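Putative pyridoxal phosphate-dependent transferase (PDB 4DQ6) binds pyridoxal-5'-phosphate and belongs to the class I and II aminotransferase family of fold type I proteins. Local coordinates at residues S125-V130 against I169-H174; E300-F305 against C374-L379; L189-L194 against K224-N229. All coordinates share one frame; numbering follows the deposited sequence.

Interactions 1 and 3 belong to the large seven-stranded domain of this chain, interaction 2 to the smaller domain built around an antiparallel sheet. Interaction 1 is the buried one: a helix meets strand 165-171 through a phenylalanine ring, and its Cys-171 borders the bound PLP. Interaction 3 joins two helices further out, mixing close apolar packing with a bridging water and exposed carboxylates. Interactions 1 and 3 touch through Leu-170 and Leu-189, whose strand and helix follow each other in the chain. Interaction 2 lies on the other side of the chain's centre from interaction 3; partly buried, it depends on directed hydrogen bonds and a stacked arginine, neither of which interaction 1 has across its segments.

Interaction 1. Residues S125-V130 against I169-H174; sequences SPFNSV and ILCNPH
Ser-125 O is gripped by two backbone N-H groups: Ser-129 N lies 3.3 Å from Ser-125 O, and Asn-128 N adds a second, weak bond to the same oxygen. These bonds, with Val-130 N to Pro-126 O, belong to the first turn of the helix that carries Phe-127. No hydrogen bond crosses between the segments; the aromatic ring of Phe-127 makes the contact. Its CG is anti to the carbonyl carbon (chi1 -86°), which carries the ring out toward strand 165-171. Ile-169 CG2, anti to its own backbone N, comes over one face, 3.7 Å from the centroid of the Phe-127 ring, a CH-pi contact offset toward the rim. A beta-branched residue suits this place because one methyl can press on the ring while the other branch runs on: Ile-169 CD1 reaches to 4.5 Å from Val-130 CG1. Leu-170 O lies near the ring plane at the edge, 3.9 Å from Phe-127 CZ. Cys-171 approaches obliquely, its CB 3.8 Å from Phe-127 CE2 and its sulfur making a sulfur-aromatic contact. The axes of 126-130 and 169-171 run nearly antiparallel (167°), 10.6 Å apart at closest approach, the usual layering of helix on sheet in a fold type I domain, and Phe-127 packs on Ile-119 and Asp-203. Just past the end of the strand, the bond between Asn-172 and Pro-173 is cis. The Phe-127 ring packs behind Cys-171, whose side chain comes within about 3 Å of PLP; apolar and sulfur-aromatic packing thus probably helps to position that cysteine.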
ATOM      1  N   SER A 125       4.579  19.934   0.271  1.00 16.65           N
ATOM      2  CA  SER A 125       5.201  19.945   1.605  1.00 18.09           C
ATOM      3  C   SER A 125       5.831  18.613   1.972  1.00 17.64           C
ATOM      4  O   SER A 125       6.765  18.600   2.761  1.00 16.88           O
ATOM      5  CB  SER A 125       4.232  20.386   2.659  1.00 20.13           C
ATOM      6  OG  SER A 125       3.190  19.405   2.749  1.00 24.03           O
ATOM      7  N   PRO A 126       5.346  17.487   1.446  1.00 16.23           N
ATOM      8  CA  PRO A 126       6.024  16.229   1.778  1.00 17.23           C
ATOM      9  C   PRO A 126       7.460  16.156   1.346  1.00 16.97           C
ATOM     10  O   PRO A 126       8.208  15.325   1.903  1.00 18.48           O
ATOM     11  CB  PRO A 126       5.171  15.191   1.082  1.00 17.47           C
ATOM     12  CG  PRO A 126       3.816  15.786   1.230  1.00 17.85           C
ATOM     13  CD  PRO A 126       4.020  17.212   0.845  1.00 17.15           C
ATOM     14  N   PHE A 127       7.883  16.980   0.390  1.00 18.23           N
ATOM     15  CA  PHE A 127       9.332  17.070   0.025  1.00 18.49           C
ATOM     16  C   PHE A 127      10.220  17.446   1.238  1.00 19.75           C
ATOM     17  O   PHE A 127      11.324  16.915   1.410  1.00 20.80           O
ATOM     18  CB  PHE A 127       9.566  18.118  -1.049  1.00 20.54           C
ATOM     19  CG  PHE A 127       9.387  17.633  -2.472  1.00 19.55           C
ATOM     20  CD1 PHE A 127       8.512  16.645  -2.817  1.00 21.86           C
ATOM     21  CD2 PHE A 127      10.151  18.258  -3.447  1.00 20.11           C
ATOM     22  CE1 PHE A 127       8.409  16.260  -4.159  1.00 20.04           C
ATOM     23  CE2 PHE A 127      10.085  17.886  -4.765  1.00 19.85           C
ATOM     24  CZ  PHE A 127       9.168  16.920  -5.131  1.00 20.44           C
ATOM     25  N   ASN A 128       9.753  18.393   2.014  1.00 17.82           N
ATOM     26  CA  ASN A 128      10.417  18.850   3.205  1.00 18.84           C
ATOM     27  C   ASN A 128      10.361  17.760   4.288  1.00 18.32           C
ATOM     28  O   ASN A 128      11.393  17.339   4.840  1.00 19.12           O
ATOM     29  CB  ASN A 128       9.772  20.203   3.599  1.00 19.14           C
ATOM     30  CG  ASN A 128      10.434  20.887   4.795  1.00 20.41           C
ATOM     31  OD1 ASN A 128      10.534  20.278   5.832  1.00 21.27           O
ATOM     32  ND2 ASN A 128      10.776  22.203   4.669  1.00 21.96           N
ATOM     33  N   SER A 129       9.167  17.289   4.603  1.00 19.17           N
ATOM     34  CA  SER A 129       9.033  16.352   5.680  1.00 19.92           C
ATOM     35  C   SER A 129       9.680  15.016   5.400  1.00 19.08           C
ATOM     36  O   SER A 129      10.148  14.357   6.335  1.00 19.94           O
ATOM     37  CB  SER A 129       7.587  16.184   6.105  1.00 21.09           C
ATOM     38  OG  SER A 129       6.793  15.853   5.047  1.00 23.24           O
ATOM     39  N   VAL A 130       9.689  14.552   4.147  1.00 17.36           N
ATOM     40  CA  VAL A 130      10.257  13.234   3.878  1.00 17.72           C
ATOM     41  C   VAL A 130      11.760  13.222   4.156  1.00 17.80           C
ATOM     42  O   VAL A 130      12.292  12.228   4.637  1.00 18.50           O
ATOM     43  CB  VAL A 130       9.929  12.703   2.454  1.00 17.61           C
ATOM     44  CG1 VAL A 130      10.791  13.383   1.385  1.00 16.78           C
ATOM     45  CG2 VAL A 130      10.078  11.160   2.432  1.00 18.45           C
ATOM     46  N   ILE A 169      15.922  16.792  -4.998  1.00 16.38           N
ATOM     47  CA  ILE A 169      14.567  16.347  -5.312  1.00 15.91           C
ATOM     48  C   ILE A 169      13.896  17.471  -6.133  1.00 16.53           C
ATOM     49  O   ILE A 169      13.720  18.592  -5.619  1.00 16.67           O
ATOM     50  CB  ILE A 169      13.709  15.994  -4.058  1.00 17.05           C
ATOM     51  CG1 ILE A 169      14.449  15.125  -3.051  1.00 18.42           C
ATOM     52  CG2 ILE A 169      12.377  15.332  -4.507  1.00 15.86           C
ATOM     53  CD1 ILE A 169      13.633  14.698  -1.838  1.00 19.96           C
ATOM     54  N   LEU A 170      13.560  17.154  -7.385  1.00 15.36           N
ATOM     55  CA  LEU A 170      13.090  18.110  -8.344  1.00 15.07           C
ATOM     56  C   LEU A 170      11.579  17.816  -8.485  1.00 14.60           C
ATOM     57  O   LEU A 170      11.118  16.622  -8.523  1.00 15.90           O
ATOM     58  CB  LEU A 170      13.760  17.919  -9.709  1.00 14.78           C
ATOM     59  CG  LEU A 170      13.099  18.485 -10.975  1.00 14.95           C
ATOM     60  CD1 LEU A 170      13.238  20.005 -10.918  1.00 15.84           C
ATOM     61  CD2 LEU A 170      13.723  17.935 -12.237  1.00 15.85           C
ATOM     62  N   CYS A 171      10.749  18.877  -8.525  1.00 14.53           N
ATOM     63  CA  CYS A 171       9.344  18.749  -8.863  1.00 13.82           C
ATOM     64  C   CYS A 171       9.096  19.278 -10.270  1.00 13.16           C
ATOM     65  O   CYS A 171       9.350  20.441 -10.516  1.00 13.44           O
ATOM     66  CB  CYS A 171       8.530  19.539  -7.828  1.00 12.91           C
ATOM     67  SG  CYS A 171       6.798  19.073  -7.676  1.00 13.70           S
ATOM     68  N   ASN A 172       8.591  18.421 -11.184  1.00 13.99           N
ATOM     69  CA  ASN A 172       8.456  18.757 -12.616  1.00 15.00           C
ATOM     70  C   ASN A 172       7.287  18.077 -13.237  1.00 14.54           C
ATOM     71  O   ASN A 172       7.398  16.930 -13.536  1.00 14.06           O
ATOM     72  CB  ASN A 172       9.812  18.324 -13.265  1.00 17.78           C
ATOM     73  CG  ASN A 172       9.897  18.455 -14.773  1.00 20.20           C
ATOM     74  OD1 ASN A 172       9.487  19.437 -15.294  1.00 20.67           O
ATOM     75  ND2 ASN A 172      10.569  17.461 -15.462  1.00 21.90           N
ATOM     76  N   PRO A 173       6.185  18.811 -13.460  1.00 13.09           N
ATOM     77  CA  PRO A 173       5.937  20.216 -13.138  1.00 13.27           C
ATOM     78  C   PRO A 173       5.991  20.542 -11.641  1.00 12.90           C
ATOM     79  O   PRO A 173       5.755  19.656 -10.797  1.00 13.30           O
ATOM     80  CB  PRO A 173       4.509  20.457 -13.645  1.00 13.49           C
ATOM     81  CG  PRO A 173       4.246  19.369 -14.617  1.00 13.63           C
ATOM     82  CD  PRO A 173       5.052  18.201 -14.197  1.00 12.85           C
ATOM     83  N   HIS A 174       6.250  21.803 -11.301  1.00 13.17           N
ATOM     84  CA  HIS A 174       6.490  22.213  -9.952  1.00 12.49           C
ATOM     85  C   HIS A 174       5.171  22.683  -9.311  1.00 12.98           C
ATOM     86  O   HIS A 174       4.659  23.776  -9.638  1.00 14.61           O
ATOM     87  CB  HIS A 174       7.553  23.278  -9.933  1.00 12.86           C
ATOM     88  CG  HIS A 174       8.025  23.579  -8.571  1.00 12.24           C
ATOM     89  ND1 HIS A 174       9.307  23.272  -8.152  1.00 12.66           N
ATOM     90  CD2 HIS A 174       7.376  24.158  -7.512  1.00 12.13           C
ATOM     91  CE1 HIS A 174       9.408  23.655  -6.853  1.00 12.44           C
ATOM     92  NE2 HIS A 174       8.282  24.276  -6.475  1.00 12.68           N
TER

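Interaction 2. Residues E300-F305 against C374-L379; sequences ESNIDF and CPRSML
From its CB outward, Arg-376 passes alongside Asn-302 and ends between Ser-301 and Phe-305. CB lies 3.9 Å from Asn-302 OD1, and CG is anti to the backbone N. Bends at chi2 and chi3 (60° and 62°) then fold the chain back over the aromatic ring. CD sits over the face of Phe-305, 3.9 Å from the ring centroid, as a CH-pi donor. NE gives an almost straight hydrogen bond (175°) to Asn-302 OD1 at 2.8 Å, in the guanidinium plane but approaching from above the amide carbonyl plane. CZ rests over Phe-305 CB, and the guanidinium lies flat on the ring, so the planar cation can stack while its edge remains available for hydrogen bonds. Arg-376 NH1 lies over Phe-305, 3.7 Å from both CB and CD1. At the tip, NH2 bonds in plane to Ser-301 OG, 2.8 Å away, in a more bent geometry. A water accepts from Arg-376 NH2 and donates to Asn-302 OD1, closing a small ring and giving that oxygen a second donor. The other end of the amide is used as well: Asn-302 ND2 donates to Cys-374 O at 2.9 Å, and also to Leu-372 O. Asparagine fits here because one flat group can accept from the arginine and donate to the chain entering the next helix. Leu-379 CD2 packs against the amide, 3.5 Å from Asn-302 CG. The contact thus ties the long helix 289-313 to the first turn of helix 376-390, just after strand 367-371 leaves the antiparallel sheet.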
ATOM      1  N   GLU A 300      -8.301  24.221 -18.729  1.00 14.94           N
ATOM      2  CA  GLU A 300      -7.770  25.481 -19.196  1.00 15.38           C
ATOM      3  C   GLU A 300      -8.843  26.554 -19.255  1.00 15.50           C
ATOM      4  O   GLU A 300      -8.608  27.729 -18.929  1.00 16.01           O
ATOM      5  CB  GLU A 300      -7.043  25.338 -20.520  1.00 17.26           C
ATOM      6  CG  GLU A 300      -6.247  26.611 -20.856  1.00 18.80           C
ATOM      7  CD  GLU A 300      -4.942  26.386 -21.644  1.00 18.39           C
ATOM      8  OE1 GLU A 300      -4.609  25.222 -21.993  1.00 19.35           O
ATOM      9  OE2 GLU A 300      -4.245  27.425 -21.904  1.00 20.20           O
ATOM     10  N   SER A 301     -10.050  26.162 -19.611  1.00 15.37           N
ATOM     11  CA  SER A 301     -11.144  27.117 -19.549  1.00 16.97           C
ATOM     12  C   SER A 301     -11.449  27.591 -18.133  1.00 15.41           C
ATOM     13  O   SER A 301     -11.609  28.781 -17.866  1.00 16.17           O
ATOM     14  CB  SER A 301     -12.348  26.463 -20.178  1.00 18.51           C
ATOM     15  OG  SER A 301     -13.438  27.377 -20.270  1.00 21.21           O
ATOM     16  N   ASN A 302     -11.502  26.664 -17.175  1.00 16.04           N
ATOM     17  CA  ASN A 302     -11.609  27.029 -15.732  1.00 15.58           C
ATOM     18  C   ASN A 302     -10.527  28.030 -15.317  1.00 14.86           C
ATOM     19  O   ASN A 302     -10.802  28.944 -14.586  1.00 15.07           O
ATOM     20  CB  ASN A 302     -11.541  25.814 -14.792  1.00 15.54           C
ATOM     21  CG  ASN A 302     -12.917  25.186 -14.483  1.00 15.51           C
ATOM     22  OD1 ASN A 302     -13.989  25.541 -15.096  1.00 16.00           O
ATOM     23  ND2 ASN A 302     -12.892  24.161 -13.624  1.00 15.30           N
ATOM     24  N   ILE A 303      -9.272  27.751 -15.724  1.00 14.50           N
ATOM     25  CA  ILE A 303      -8.140  28.602 -15.349  1.00 14.74           C
ATOM     26  C   ILE A 303      -8.313  30.013 -15.910  1.00 14.91           C
ATOM     27  O   ILE A 303      -8.215  30.997 -15.185  1.00 15.09           O
ATOM     28  CB  ILE A 303      -6.840  27.941 -15.788  1.00 14.14           C
ATOM     29  CG1 ILE A 303      -6.500  26.783 -14.872  1.00 14.60           C
ATOM     30  CG2 ILE A 303      -5.739  28.988 -15.804  1.00 14.71           C
ATOM     31  CD1 ILE A 303      -5.460  25.817 -15.422  1.00 14.47           C
ATOM     32  N   ASP A 304      -8.656  30.087 -17.178  1.00 16.42           N
ATOM     33  CA  ASP A 304      -8.891  31.373 -17.834  1.00 17.94           C
ATOM     34  C   ASP A 304     -10.073  32.131 -17.173  1.00 18.23           C
ATOM     35  O   ASP A 304      -9.978  33.315 -16.900  1.00 17.92           O
ATOM     36  CB  ASP A 304      -9.102  31.140 -19.326  1.00 17.94           C
ATOM     37  CG  ASP A 304      -7.848  30.803 -20.066  1.00 20.47           C
ATOM     38  OD1 ASP A 304      -6.727  31.042 -19.536  1.00 19.56           O
ATOM     39  OD2 ASP A 304      -7.991  30.290 -21.176  1.00 23.83           O
ATOM     40  N   PHE A 305     -11.134  31.401 -16.833  1.00 17.05           N
ATOM     41  CA  PHE A 305     -12.296  31.983 -16.145  1.00 18.11           C
ATOM     42  C   PHE A 305     -11.899  32.544 -14.785  1.00 17.96           C
ATOM     43  O   PHE A 305     -12.255  33.681 -14.437  1.00 19.01           O
ATOM     44  CB  PHE A 305     -13.429  30.958 -16.026  1.00 19.09           C
ATOM     45  CG  PHE A 305     -14.489  31.365 -15.062  1.00 20.63           C
ATOM     46  CD1 PHE A 305     -15.504  32.211 -15.480  1.00 22.30           C
ATOM     47  CD2 PHE A 305     -14.447  30.977 -13.723  1.00 21.10           C
ATOM     48  CE1 PHE A 305     -16.488  32.618 -14.594  1.00 23.08           C
ATOM     49  CE2 PHE A 305     -15.429  31.376 -12.840  1.00 22.34           C
ATOM     50  CZ  PHE A 305     -16.431  32.220 -13.272  1.00 23.16           C
ATOM     51  N   CYS A 374     -12.590  21.004 -10.827  1.00 14.95           N
ATOM     52  CA  CYS A 374     -13.945  20.865 -10.290  1.00 15.51           C
ATOM     53  C   CYS A 374     -14.915  21.488 -11.312  1.00 15.48           C
ATOM     54  O   CYS A 374     -14.481  22.260 -12.163  1.00 15.34           O
ATOM     55  CB  CYS A 374     -14.104  21.536  -8.946  1.00 15.27           C
ATOM     56  SG  CYS A 374     -13.818  23.314  -8.953  1.00 18.90           S
ATOM     57  N   PRO A 375     -16.202  21.205 -11.215  1.00 16.11           N
ATOM     58  CA  PRO A 375     -17.130  21.848 -12.147  1.00 17.22           C
ATOM     59  C   PRO A 375     -17.048  23.369 -12.111  1.00 17.34           C
ATOM     60  O   PRO A 375     -16.840  23.962 -11.049  1.00 17.04           O
ATOM     61  CB  PRO A 375     -18.505  21.333 -11.688  1.00 18.06           C
ATOM     62  CG  PRO A 375     -18.208  19.996 -11.106  1.00 18.15           C
ATOM     63  CD  PRO A 375     -16.884  20.162 -10.416  1.00 16.46           C
ATOM     64  N   ARG A 376     -17.304  24.016 -13.265  1.00 17.23           N
ATOM     65  CA  ARG A 376     -17.372  25.443 -13.337  1.00 17.52           C
ATOM     66  C   ARG A 376     -18.232  26.063 -12.259  1.00 17.61           C
ATOM     67  O   ARG A 376     -17.867  27.082 -11.671  1.00 18.77           O
ATOM     68  CB  ARG A 376     -17.839  25.899 -14.741  1.00 18.79           C
ATOM     69  CG  ARG A 376     -17.902  27.413 -14.906  1.00 19.14           C
ATOM     70  CD  ARG A 376     -16.584  28.147 -14.708  1.00 19.17           C
ATOM     71  NE  ARG A 376     -15.657  27.694 -15.712  1.00 18.48           N
ATOM     72  CZ  ARG A 376     -15.554  28.168 -16.940  1.00 20.31           C
ATOM     73  NH1 ARG A 376     -16.353  29.144 -17.375  1.00 21.06           N
ATOM     74  NH2 ARG A 376     -14.728  27.587 -17.791  1.00 19.58           N
ATOM     75  N   SER A 377     -19.423  25.483 -12.028  1.00 18.50           N
ATOM     76  CA  SER A 377     -20.349  25.984 -11.025  1.00 19.68           C
ATOM     77  C   SER A 377     -19.689  26.069  -9.629  1.00 19.14           C
ATOM     78  O   SER A 377     -19.935  27.011  -8.896  1.00 18.83           O
ATOM     79  CB  SER A 377     -21.640  25.137 -11.025  1.00 20.50           C
ATOM     80  OG  SER A 377     -22.458  25.472 -12.110  0.50 20.09           O
ATOM     81  N   MET A 378     -18.931  25.029  -9.263  1.00 19.19           N
ATOM     82  CA  MET A 378     -18.281  24.964  -7.956  1.00 18.61           C
ATOM     83  C   MET A 378     -17.127  25.975  -7.876  1.00 17.68           C
ATOM     84  O   MET A 378     -16.929  26.642  -6.881  1.00 19.09           O
ATOM     85  CB  MET A 378     -17.732  23.560  -7.726  1.00 19.81           C
ATOM     86  CG  MET A 378     -16.919  23.408  -6.472  1.00 20.41           C
ATOM     87  SD  MET A 378     -16.644  21.661  -6.098  1.00 23.04           S
ATOM     88  CE  MET A 378     -15.350  21.827  -4.842  1.00 23.53           C
ATOM     89  N   LEU A 379     -16.403  26.102  -8.970  1.00 17.39           N
ATOM     90  CA  LEU A 379     -15.335  27.099  -9.073  1.00 16.92           C
ATOM     91  C   LEU A 379     -15.859  28.517  -8.915  1.00 18.13           C
ATOM     92  O   LEU A 379     -15.342  29.323  -8.146  1.00 17.05           O
ATOM     93  CB  LEU A 379     -14.597  26.934 -10.400  1.00 16.81           C
ATOM     94  CG  LEU A 379     -13.496  27.970 -10.676  1.00 16.10           C
ATOM     95  CD1 LEU A 379     -12.414  28.153  -9.559  1.00 16.18           C
ATOM     96  CD2 LEU A 379     -12.799  27.670 -12.012  1.00 17.78           C
TER
HETATM   97  O   HOH W   1     -14.226  24.742 -17.914  1.00 20.67           O

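Interaction 3. Residues L189-L194 against K224-N229; sequences LGDICL and KEFEKN
Packing is tight around the ring of Phe-226, which comes right up to the backbone at Gly-190. With no CB on the glycine, Phe-226 CZ can approach to 3.6 Å from Gly-190 CA, bringing ring and helix backbone together directly. Leu-194 CD1 meets the ring at its edge, 3.6 Å from Phe-226 CE1, the leucine methyl giving that edge an apolar surface. Asp-191 OD1 also lies in the ring plane, 3.6 Å from Phe-226 CE1, with carboxylate and ring planes 82° apart; the oxygen faces the ring's C-H edge, which probably suits its negative charge. Toward solvent the fit loosens: exposed Glu-225 offers little more than its CB, 4.3 Å from Leu-194 CD1. At the far end Asn-229 stands off, ND2 being 4.0 Å from Leu-194 N. A water bridges the two segments, donating to Gly-190 O and accepting from Asn-229 ND2, 2.9 Å to each, while ND2 also donates to Val-198 O. The helix segments cross at 63°, with axes 10.7 Å apart. Helix 183-195, the connection of a beta-alpha-beta crossover, lies between parallel strands 165-171 and 199-203 in sequence and packs on both, whereas helix 224-228 leads straight into strand 230-234, the next neighbour of 199-203 in the sheet.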
ATOM      1  N   LEU A 189      20.155  22.737 -14.673  1.00 17.18           N
ATOM      2  CA  LEU A 189      20.115  22.048 -13.379  1.00 17.57           C
ATOM      3  C   LEU A 189      20.874  20.735 -13.430  1.00 18.60           C
ATOM      4  O   LEU A 189      21.617  20.393 -12.517  1.00 21.11           O
ATOM      5  CB  LEU A 189      18.656  21.772 -12.949  1.00 16.60           C
ATOM      6  CG  LEU A 189      18.405  20.919 -11.701  1.00 16.22           C
ATOM      7  CD1 LEU A 189      19.062  21.625 -10.480  1.00 17.46           C
ATOM      8  CD2 LEU A 189      16.861  20.620 -11.660  1.00 15.16           C
ATOM      9  N   GLY A 190      20.632  19.942 -14.467  1.00 20.15           N
ATOM     10  CA  GLY A 190      21.176  18.608 -14.485  1.00 20.21           C
ATOM     11  C   GLY A 190      22.687  18.664 -14.655  1.00 21.37           C
ATOM     12  O   GLY A 190      23.375  17.795 -14.169  1.00 23.02           O
ATOM     13  N   ASP A 191      23.163  19.694 -15.341  1.00 22.21           N
ATOM     14  CA  ASP A 191      24.611  19.893 -15.482  1.00 24.65           C
ATOM     15  C   ASP A 191      25.250  20.190 -14.157  1.00 24.97           C
ATOM     16  O   ASP A 191      26.325  19.653 -13.848  1.00 24.28           O
ATOM     17  CB  ASP A 191      24.879  21.033 -16.452  1.00 27.28           C
ATOM     18  CG  ASP A 191      24.726  20.616 -17.878  1.00 29.92           C
ATOM     19  OD1 ASP A 191      24.642  19.392 -18.144  1.00 33.36           O
ATOM     20  OD2 ASP A 191      24.727  21.522 -18.756  1.00 33.42           O
ATOM     21  N   ILE A 192      24.624  21.052 -13.371  1.00 23.78           N
ATOM     22  CA  ILE A 192      25.110  21.320 -12.020  1.00 24.62           C
ATOM     23  C   ILE A 192      25.207  20.033 -11.206  1.00 24.81           C
ATOM     24  O   ILE A 192      26.192  19.716 -10.585  1.00 24.70           O
ATOM     25  CB  ILE A 192      24.212  22.355 -11.292  1.00 24.22           C
ATOM     26  CG1 ILE A 192      24.370  23.736 -11.950  1.00 24.17           C
ATOM     27  CG2 ILE A 192      24.593  22.466  -9.818  1.00 24.41           C
ATOM     28  CD1 ILE A 192      23.384  24.766 -11.438  1.00 23.94           C
ATOM     29  N   CYS A 193      24.160  19.234 -11.255  1.00 22.97           N
ATOM     30  CA  CYS A 193      24.107  18.057 -10.410  1.00 24.05           C
ATOM     31  C   CYS A 193      25.105  16.997 -10.869  1.00 26.36           C
ATOM     32  O   CYS A 193      25.796  16.407 -10.031  1.00 26.55           O
ATOM     33  CB  CYS A 193      22.696  17.501 -10.386  1.00 22.46           C
ATOM     34  SG  CYS A 193      21.547  18.494  -9.422  1.00 23.76           S
ATOM     35  N   LEU A 194      25.193  16.772 -12.174  1.00 27.27           N
ATOM     36  CA  LEU A 194      26.207  15.845 -12.717  1.00 29.60           C
ATOM     37  C   LEU A 194      27.583  16.269 -12.236  1.00 30.86           C
ATOM     38  O   LEU A 194      28.398  15.416 -11.816  1.00 29.20           O
ATOM     39  CB  LEU A 194      26.217  15.912 -14.238  1.00 32.84           C
ATOM     40  CG  LEU A 194      25.431  14.935 -15.093  1.00 36.33           C
ATOM     41  CD1 LEU A 194      25.357  15.412 -16.539  1.00 38.30           C
ATOM     42  CD2 LEU A 194      26.125  13.572 -15.001  1.00 39.27           C
ATOM     43  N   LYS A 224      21.642  10.689 -22.443  1.00 27.92           N
ATOM     44  CA  LYS A 224      22.012   9.432 -21.806  1.00 28.47           C
ATOM     45  C   LYS A 224      22.659   9.672 -20.456  1.00 25.91           C
ATOM     46  O   LYS A 224      22.512   8.880 -19.545  1.00 24.57           O
ATOM     47  CB  LYS A 224      22.997   8.637 -22.699  1.00 33.84           C
ATOM     48  CG  LYS A 224      22.325   8.078 -23.942  1.00 39.03           C
ATOM     49  CD  LYS A 224      21.231   7.058 -23.627  1.00 41.40           C
ATOM     50  CE  LYS A 224      20.627   6.487 -24.914  1.00 44.35           C
ATOM     51  NZ  LYS A 224      20.416   5.009 -24.793  1.00 46.88           N
ATOM     52  N   GLU A 225      23.407  10.754 -20.347  1.00 26.73           N
ATOM     53  CA  GLU A 225      24.094  11.071 -19.124  1.00 27.49           C
ATOM     54  C   GLU A 225      23.046  11.461 -18.037  1.00 24.92           C
ATOM     55  O   GLU A 225      23.155  11.104 -16.848  1.00 24.44           O
ATOM     56  CB  GLU A 225      25.050  12.238 -19.377  1.00 30.87           C
ATOM     57  CG  GLU A 225      26.224  11.967 -20.355  1.00 36.57           C
ATOM     58  CD  GLU A 225      25.858  11.648 -21.832  1.00 39.13           C
ATOM     59  OE1 GLU A 225      24.877  12.215 -22.398  1.00 36.37           O
ATOM     60  OE2 GLU A 225      26.619  10.821 -22.445  1.00 47.25           O
ATOM     61  N   PHE A 226      22.011  12.179 -18.461  1.00 23.85           N
ATOM     62  CA  PHE A 226      20.962  12.537 -17.499  1.00 21.97           C
ATOM     63  C   PHE A 226      20.146  11.311 -17.114  1.00 21.69           C
ATOM     64  O   PHE A 226      19.764  11.151 -15.946  1.00 20.77           O
ATOM     65  CB  PHE A 226      20.057  13.590 -18.085  1.00 22.22           C
ATOM     66  CG  PHE A 226      20.554  14.995 -17.999  1.00 22.03           C
ATOM     67  CD1 PHE A 226      21.901  15.324 -17.931  1.00 22.55           C
ATOM     68  CD2 PHE A 226      19.629  16.024 -18.071  1.00 21.57           C
ATOM     69  CE1 PHE A 226      22.297  16.643 -17.904  1.00 22.44           C
ATOM     70  CE2 PHE A 226      20.027  17.341 -18.027  1.00 22.65           C
ATOM     71  CZ  PHE A 226      21.357  17.659 -17.970  1.00 23.08           C
ATOM     72  N   GLU A 227      19.883  10.436 -18.081  1.00 21.37           N
ATOM     73  CA  GLU A 227      19.204   9.166 -17.823  0.50 22.19           C
ATOM     74  C   GLU A 227      19.909   8.385 -16.723  1.00 23.01           C
ATOM     75  O   GLU A 227      19.266   7.798 -15.869  1.00 24.63           O
ATOM     76  CB  GLU A 227      19.127   8.343 -19.119  0.50 22.77           C
ATOM     77  CG  GLU A 227      18.590   6.927 -18.980  0.50 23.53           C
ATOM     78  CD  GLU A 227      18.644   6.165 -20.289  0.50 24.91           C
ATOM     79  OE1 GLU A 227      17.784   6.481 -21.144  0.50 24.78           O
ATOM     80  OE2 GLU A 227      19.538   5.271 -20.456  0.50 27.13           O
ATOM     81  N   LYS A 228      21.241   8.397 -16.746  1.00 24.92           N
ATOM     82  CA  LYS A 228      21.981   7.668 -15.747  1.00 27.74           C
ATOM     83  C   LYS A 228      22.050   8.343 -14.381  1.00 26.92           C
ATOM     84  O   LYS A 228      22.377   7.688 -13.379  1.00 28.51           O
ATOM     85  CB  LYS A 228      23.372   7.317 -16.303  1.00 31.26           C
ATOM     86  CG  LYS A 228      23.296   6.252 -17.413  1.00 35.46           C
ATOM     87  CD  LYS A 228      22.459   4.984 -17.069  1.00 39.58           C
ATOM     88  CE  LYS A 228      21.645   4.487 -18.279  1.00 40.10           C
ATOM     89  NZ  LYS A 228      20.950   3.152 -18.113  1.00 43.59           N
ATOM     90  N   ASN A 229      21.707   9.621 -14.301  1.00 22.77           N
ATOM     91  CA  ASN A 229      21.800  10.323 -13.047  1.00 21.84           C
ATOM     92  C   ASN A 229      20.435  10.732 -12.461  1.00 19.85           C
ATOM     93  O   ASN A 229      20.402  11.538 -11.547  1.00 19.55           O
ATOM     94  CB  ASN A 229      22.623  11.576 -13.224  1.00 21.96           C
ATOM     95  CG  ASN A 229      23.199  12.100 -11.901  1.00 22.68           C
ATOM     96  OD1 ASN A 229      23.589  11.340 -11.027  1.00 24.17           O
ATOM     97  ND2 ASN A 229      23.123  13.402 -11.716  1.00 22.09           N
TER
HETATM   98  O   HOH W   2      22.067  15.220 -13.690  1.00 27.18           O